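Local coordinates for protein DNA-entry nuclease (Competence-specific nuclease) (Streptococcus agalactiae ILRI112, PDB 4QGO) that probably cleaves DNA without sequence specificity, as a nuclease virulence factor of the beta-beta-alpha fold, at residues 94-108 with 210-224. The protein carries 1 engineered substitution. Numbering follows the deposited sequence. Where two conformers were deposited one is given.
Sequences GWHQVATNDHYGHAV and QASYTMDYATGEITL. With SO4 (sulfate ion), chain D.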
# COMPACT_ATOMS: atom_id res chain seq x y z
N GLY A 94 10.86 -2.74 11.31
CA GLY A 94 9.81 -3.23 12.20
C GLY A 94 9.44 -4.69 12.05
O GLY A 94 8.42 -5.13 12.59
N TRP A 95 10.23 -5.44 11.29
CA TRP A 95 9.89 -6.84 11.00
C TRP A 95 10.05 -7.74 12.21
O TRP A 95 11.15 -7.91 12.74
CB TRP A 95 10.76 -7.37 9.87
CG TRP A 95 10.41 -8.77 9.42
CD1 TRP A 95 10.93 -9.95 9.89
CD2 TRP A 95 9.48 -9.12 8.38
NE1 TRP A 95 10.36 -11.01 9.21
CE2 TRP A 95 9.48 -10.53 8.28
CE3 TRP A 95 8.65 -8.38 7.53
CZ2 TRP A 95 8.68 -11.21 7.35
CZ3 TRP A 95 7.86 -9.05 6.61
CH2 TRP A 95 7.87 -10.45 6.53
N HIS A 96 8.93 -8.34 12.62
CA HIS A 96 8.94 -9.32 13.70
C HIS A 96 7.88 -10.35 13.43
O HIS A 96 6.72 -10.20 13.82
CB HIS A 96 8.70 -8.63 15.05
CG HIS A 96 9.80 -7.70 15.44
ND1 HIS A 96 11.04 -8.16 15.86
CD2 HIS A 96 9.88 -6.35 15.44
CE1 HIS A 96 11.82 -7.13 16.12
NE2 HIS A 96 11.14 -6.02 15.87
N GLN A 97 8.27 -11.40 12.72
CA GLN A 97 7.33 -12.42 12.31
C GLN A 97 6.77 -13.21 13.50
O GLN A 97 7.48 -13.46 14.49
CB GLN A 97 8.00 -13.38 11.34
CG GLN A 97 7.07 -14.38 10.67
CD GLN A 97 6.00 -13.71 9.83
OE1 GLN A 97 4.98 -13.26 10.34
NE2 GLN A 97 6.24 -13.63 8.52
N VAL A 98 5.50 -13.60 13.38
CA VAL A 98 4.79 -14.38 14.40
C VAL A 98 3.91 -15.40 13.66
O VAL A 98 3.30 -15.06 12.65
CB VAL A 98 3.86 -13.46 15.26
CG1 VAL A 98 3.01 -14.29 16.22
CG2 VAL A 98 4.67 -12.42 16.02
N ALA A 99 3.85 -16.64 14.15
CA ALA A 99 2.88 -17.60 13.64
C ALA A 99 1.54 -17.25 14.28
O ALA A 99 1.43 -17.17 15.49
CB ALA A 99 3.31 -19.02 14.04
N THR A 100 0.51 -17.03 13.45
CA THR A 100 -0.79 -16.58 13.95
C THR A 100 -1.74 -17.74 14.23
O THR A 100 -1.42 -18.90 13.94
CB THR A 100 -1.47 -15.69 12.91
OG1 THR A 100 -1.62 -16.43 11.70
CG2 THR A 100 -0.64 -14.44 12.63
N ASN A 101 -2.89 -17.41 14.81
CA ASN A 101 -3.99 -18.36 14.95
C ASN A 101 -5.11 -18.05 13.97
O ASN A 101 -6.29 -18.02 14.32
CB ASN A 101 -4.53 -18.36 16.37
CG ASN A 101 -3.47 -18.70 17.37
OD1 ASN A 101 -2.94 -19.82 17.37
ND2 ASN A 101 -3.13 -17.74 18.21
N ASP A 102 -4.73 -17.80 12.72
CA ASP A 102 -5.71 -17.51 11.69
C ASP A 102 -5.32 -18.21 10.40
O ASP A 102 -4.31 -18.91 10.34
CB ASP A 102 -5.93 -16.00 11.52
CG ASP A 102 -4.70 -15.25 11.03
OD1 ASP A 102 -3.85 -15.84 10.34
OD2 ASP A 102 -4.63 -14.03 11.33
N HIS A 103 -6.14 -18.04 9.35
CA HIS A 103 -5.94 -18.84 8.15
C HIS A 103 -4.68 -18.46 7.37
O HIS A 103 -4.29 -19.19 6.48
CB HIS A 103 -7.19 -18.80 7.27
CG HIS A 103 -7.37 -17.52 6.49
ND1 HIS A 103 -7.95 -16.40 7.03
CD2 HIS A 103 -7.06 -17.22 5.21
CE1 HIS A 103 -7.97 -15.44 6.12
NE2 HIS A 103 -7.45 -15.91 5.00
N TYR A 104 -4.10 -17.30 7.67
CA TYR A 104 -2.86 -16.87 7.00
C TYR A 104 -1.64 -17.63 7.49
O TYR A 104 -0.66 -17.79 6.75
CB TYR A 104 -2.63 -15.36 7.17
CG TYR A 104 -3.72 -14.53 6.53
CD1 TYR A 104 -3.75 -14.32 5.16
CD2 TYR A 104 -4.72 -13.94 7.31
CE1 TYR A 104 -4.74 -13.56 4.57
CE2 TYR A 104 -5.72 -13.19 6.73
CZ TYR A 104 -5.73 -13.00 5.37
OH TYR A 104 -6.73 -12.24 4.80
N GLY A 105 -1.68 -18.08 8.73
CA GLY A 105 -0.59 -18.86 9.29
C GLY A 105 0.56 -18.03 9.82
O GLY A 105 1.21 -18.41 10.79
N HIS A 106 0.83 -16.90 9.17
CA HIS A 106 1.89 -16.00 9.61
C HIS A 106 1.33 -14.59 9.65
O HIS A 106 0.30 -14.30 9.04
CB HIS A 106 3.09 -16.06 8.67
CG HIS A 106 2.77 -15.66 7.27
ND1 HIS A 106 2.29 -16.55 6.34
CD2 HIS A 106 2.84 -14.46 6.65
CE1 HIS A 106 2.09 -15.92 5.19
NE2 HIS A 106 2.41 -14.65 5.36
N ALA A 107 2.02 -13.70 10.36
CA ALA A 107 1.47 -12.37 10.64
C ALA A 107 1.78 -11.33 9.57
O ALA A 107 0.90 -10.54 9.21
CB ALA A 107 1.97 -11.87 11.98
N VAL A 108 3.00 -11.34 9.05
CA VAL A 108 3.45 -10.26 8.16
C VAL A 108 4.11 -10.74 6.87
O VAL A 108 4.67 -11.84 6.82
CB VAL A 108 4.40 -9.27 8.87
CG1 VAL A 108 3.66 -8.52 9.97
CG2 VAL A 108 5.64 -9.99 9.43
N GLN A 210 -4.74 -6.77 11.11
CA GLN A 210 -5.18 -8.14 10.89
C GLN A 210 -6.11 -8.46 12.07
O GLN A 210 -5.83 -8.07 13.20
CB GLN A 210 -3.96 -9.07 10.88
CG GLN A 210 -4.22 -10.52 10.42
CD GLN A 210 -3.07 -11.10 9.60
OE1 GLN A 210 -2.47 -10.41 8.77
NE2 GLN A 210 -2.76 -12.36 9.83
N ALA A 211 -7.22 -9.14 11.80
CA ALA A 211 -8.28 -9.28 12.81
C ALA A 211 -7.83 -10.04 14.06
O ALA A 211 -8.33 -9.80 15.15
CB ALA A 211 -9.50 -9.93 12.21
N SER A 212 -6.86 -10.93 13.90
CA SER A 212 -6.50 -11.86 14.97
C SER A 212 -5.38 -11.36 15.88
O SER A 212 -4.95 -12.08 16.77
CB SER A 212 -6.10 -13.21 14.39
OG SER A 212 -4.80 -13.14 13.81
N TYR A 213 -4.90 -10.15 15.65
CA TYR A 213 -3.83 -9.63 16.50
C TYR A 213 -3.78 -8.12 16.52
O TYR A 213 -4.43 -7.47 15.71
CB TYR A 213 -2.47 -10.23 16.10
CG TYR A 213 -1.90 -9.84 14.73
CD1 TYR A 213 -1.40 -8.56 14.48
CD2 TYR A 213 -1.77 -10.79 13.73
CE1 TYR A 213 -0.84 -8.23 13.26
CE2 TYR A 213 -1.21 -10.48 12.49
CZ TYR A 213 -0.73 -9.20 12.27
OH TYR A 213 -0.16 -8.88 11.06
N THR A 214 -2.99 -7.58 17.44
CA THR A 214 -2.68 -6.16 17.41
C THR A 214 -1.18 -5.96 17.23
O THR A 214 -0.38 -6.82 17.57
CB THR A 214 -3.18 -5.42 18.67
OG1 THR A 214 -2.64 -6.04 19.84
CG2 THR A 214 -4.70 -5.46 18.72
N MET A 215 -0.81 -4.82 16.66
CA MET A 215 0.58 -4.48 16.45
C MET A 215 0.93 -3.14 17.07
O MET A 215 0.14 -2.20 17.01
CB MET A 215 0.90 -4.43 14.96
CG MET A 215 2.38 -4.14 14.69
SD MET A 215 2.76 -3.91 12.94
CE MET A 215 2.77 -5.60 12.35
N ASP A 216 2.11 -3.06 17.68
CA ASP A 216 2.68 -1.78 18.11
C ASP A 216 3.46 -1.25 16.92
O ASP A 216 4.49 -1.81 16.55
CB ASP A 216 3.62 -2.02 19.30
CG ASP A 216 4.18 -0.72 19.87
OD1 ASP A 216 4.08 0.33 19.21
OD2 ASP A 216 4.73 -0.76 20.99
N TYR A 217 2.95 -0.18 16.29
CA TYR A 217 3.57 0.33 15.07
C TYR A 217 4.92 0.98 15.34
O TYR A 217 5.72 1.17 14.41
CB TYR A 217 2.64 1.30 14.33
CG TYR A 217 1.37 0.64 13.85
CD1 TYR A 217 1.40 -0.32 12.85
CD2 TYR A 217 0.14 0.98 14.40
CE1 TYR A 217 0.25 -0.94 12.42
CE2 TYR A 217 -1.03 0.37 13.98
CZ TYR A 217 -0.96 -0.60 13.00
OH TYR A 217 -2.14 -1.19 12.59
N ALA A 218 5.19 1.32 16.59
CA ALA A 218 6.50 1.86 16.92
C ALA A 218 7.61 0.85 16.61
O ALA A 218 8.63 1.20 16.03
CB ALA A 218 6.56 2.29 18.39
N THR A 219 7.39 -0.41 17.00
CA THR A 219 8.41 -1.45 16.92
C THR A 219 8.11 -2.57 15.92
O THR A 219 9.01 -3.27 15.48
CB THR A 219 8.58 -2.13 18.29
OG1 THR A 219 7.30 -2.63 18.70
CG2 THR A 219 9.07 -1.14 19.33
N GLY A 220 6.84 -2.73 15.59
CA GLY A 220 6.40 -3.88 14.82
C GLY A 220 6.09 -5.10 15.67
O GLY A 220 5.77 -6.14 15.12
N GLU A 221 6.16 -4.97 17.00
CA GLU A 221 5.86 -6.10 17.89
C GLU A 221 4.38 -6.45 17.85
O GLU A 221 3.51 -5.59 18.00
CB GLU A 221 6.28 -5.79 19.33
CG GLU A 221 6.02 -6.93 20.32
CD GLU A 221 6.26 -6.54 21.77
OE1 GLU A 221 6.63 -7.44 22.55
OE2 GLU A 221 6.03 -5.36 22.14
N ILE A 222 4.10 -7.74 17.65
CA ILE A 222 2.74 -8.22 17.51
C ILE A 222 2.29 -8.97 18.76
O ILE A 222 3.04 -9.79 19.30
CB ILE A 222 2.65 -9.14 16.30
CG1 ILE A 222 2.82 -8.31 15.02
CG2 ILE A 222 1.32 -9.91 16.29
CD1 ILE A 222 3.20 -9.14 13.84
N THR A 223 1.07 -8.68 19.19
CA THR A 223 0.45 -9.42 20.28
C THR A 223 -0.77 -10.16 19.73
O THR A 223 -1.74 -9.53 19.31
CB THR A 223 0.03 -8.45 21.40
OG1 THR A 223 1.19 -7.77 21.88
CG2 THR A 223 -0.62 -9.21 22.55
N LEU A 224 -0.72 -11.49 19.73
CA LEU A 224 -1.84 -12.29 19.23
C LEU A 224 -3.04 -12.16 20.15
O LEU A 224 -2.88 -12.04 21.37
CB LEU A 224 -1.44 -13.75 19.10
CG LEU A 224 -0.25 -14.02 18.17
CD1 LEU A 224 0.10 -15.51 18.17
CD2 LEU A 224 -0.52 -13.54 16.74
S SO4 D . -7.79 -13.85 1.97
O1 SO4 D . -7.02 -12.64 2.22
O2 SO4 D . -8.32 -13.84 0.60
O3 SO4 D . -6.93 -15.02 2.14
O4 SO4 D . -8.90 -13.94 2.92
O HOH W 1 6.20 -7.45 12.57
O HOH W 2 6.16 -9.68 16.87
O HOH W 3 -3.52 -14.82 15.60
O HOH W 4 -6.99 -12.52 11.19
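From Gly94 to Thr100 the loop 94-108 runs alongside residues 220-224, the G1 bulge and second strand of the 213-215/222-224 hairpin, with a CA-H...O contact from Gly220 CA to Gly94 O (3.3 Å, 165° at the hydrogen). No direct backbone N-H...O bond crosses here; instead one water joins His96 N to Gly220 O and another joins Ile222 N to His96 O. Next to these bridges comes an apolar patch: in the conformer given, Val98 CG1 meets Leu224 CD2 tip to tip at 3.6 Å and CG2 lies 3.9 Å from Ile222 CB. Ile222 CD1 is 3.5 Å from Ala107 CB, which also touches the Tyr213 ring obliquely. Ile222 CG2 and Gln210 CB of its own segment cover opposite faces of that ring near the rim, and its OH donates to Ala107 O (2.7 Å) from above the carbonyl plane. Asp102 grips both segments. Its OD2 takes Gln210 NE2 on the syn lone pair (2.9 Å, 161° at the hydrogen) and Ser212 OG (2.6 Å) from above the carboxylate plane; OD1 receives Thr100 OG1 and Tyr104 N from opposite faces, the latter closing an Asx turn. Four protein donors, plus a water on OD2, would restrain the carboxylate's rotation. Gln210 OE1 accepts from His141 N, joining the hairpin to the beta-beta-alpha (His-Me finger) element: antiparallel strands 108-112, which Val108 begins, and 135-139, then helix 140-144.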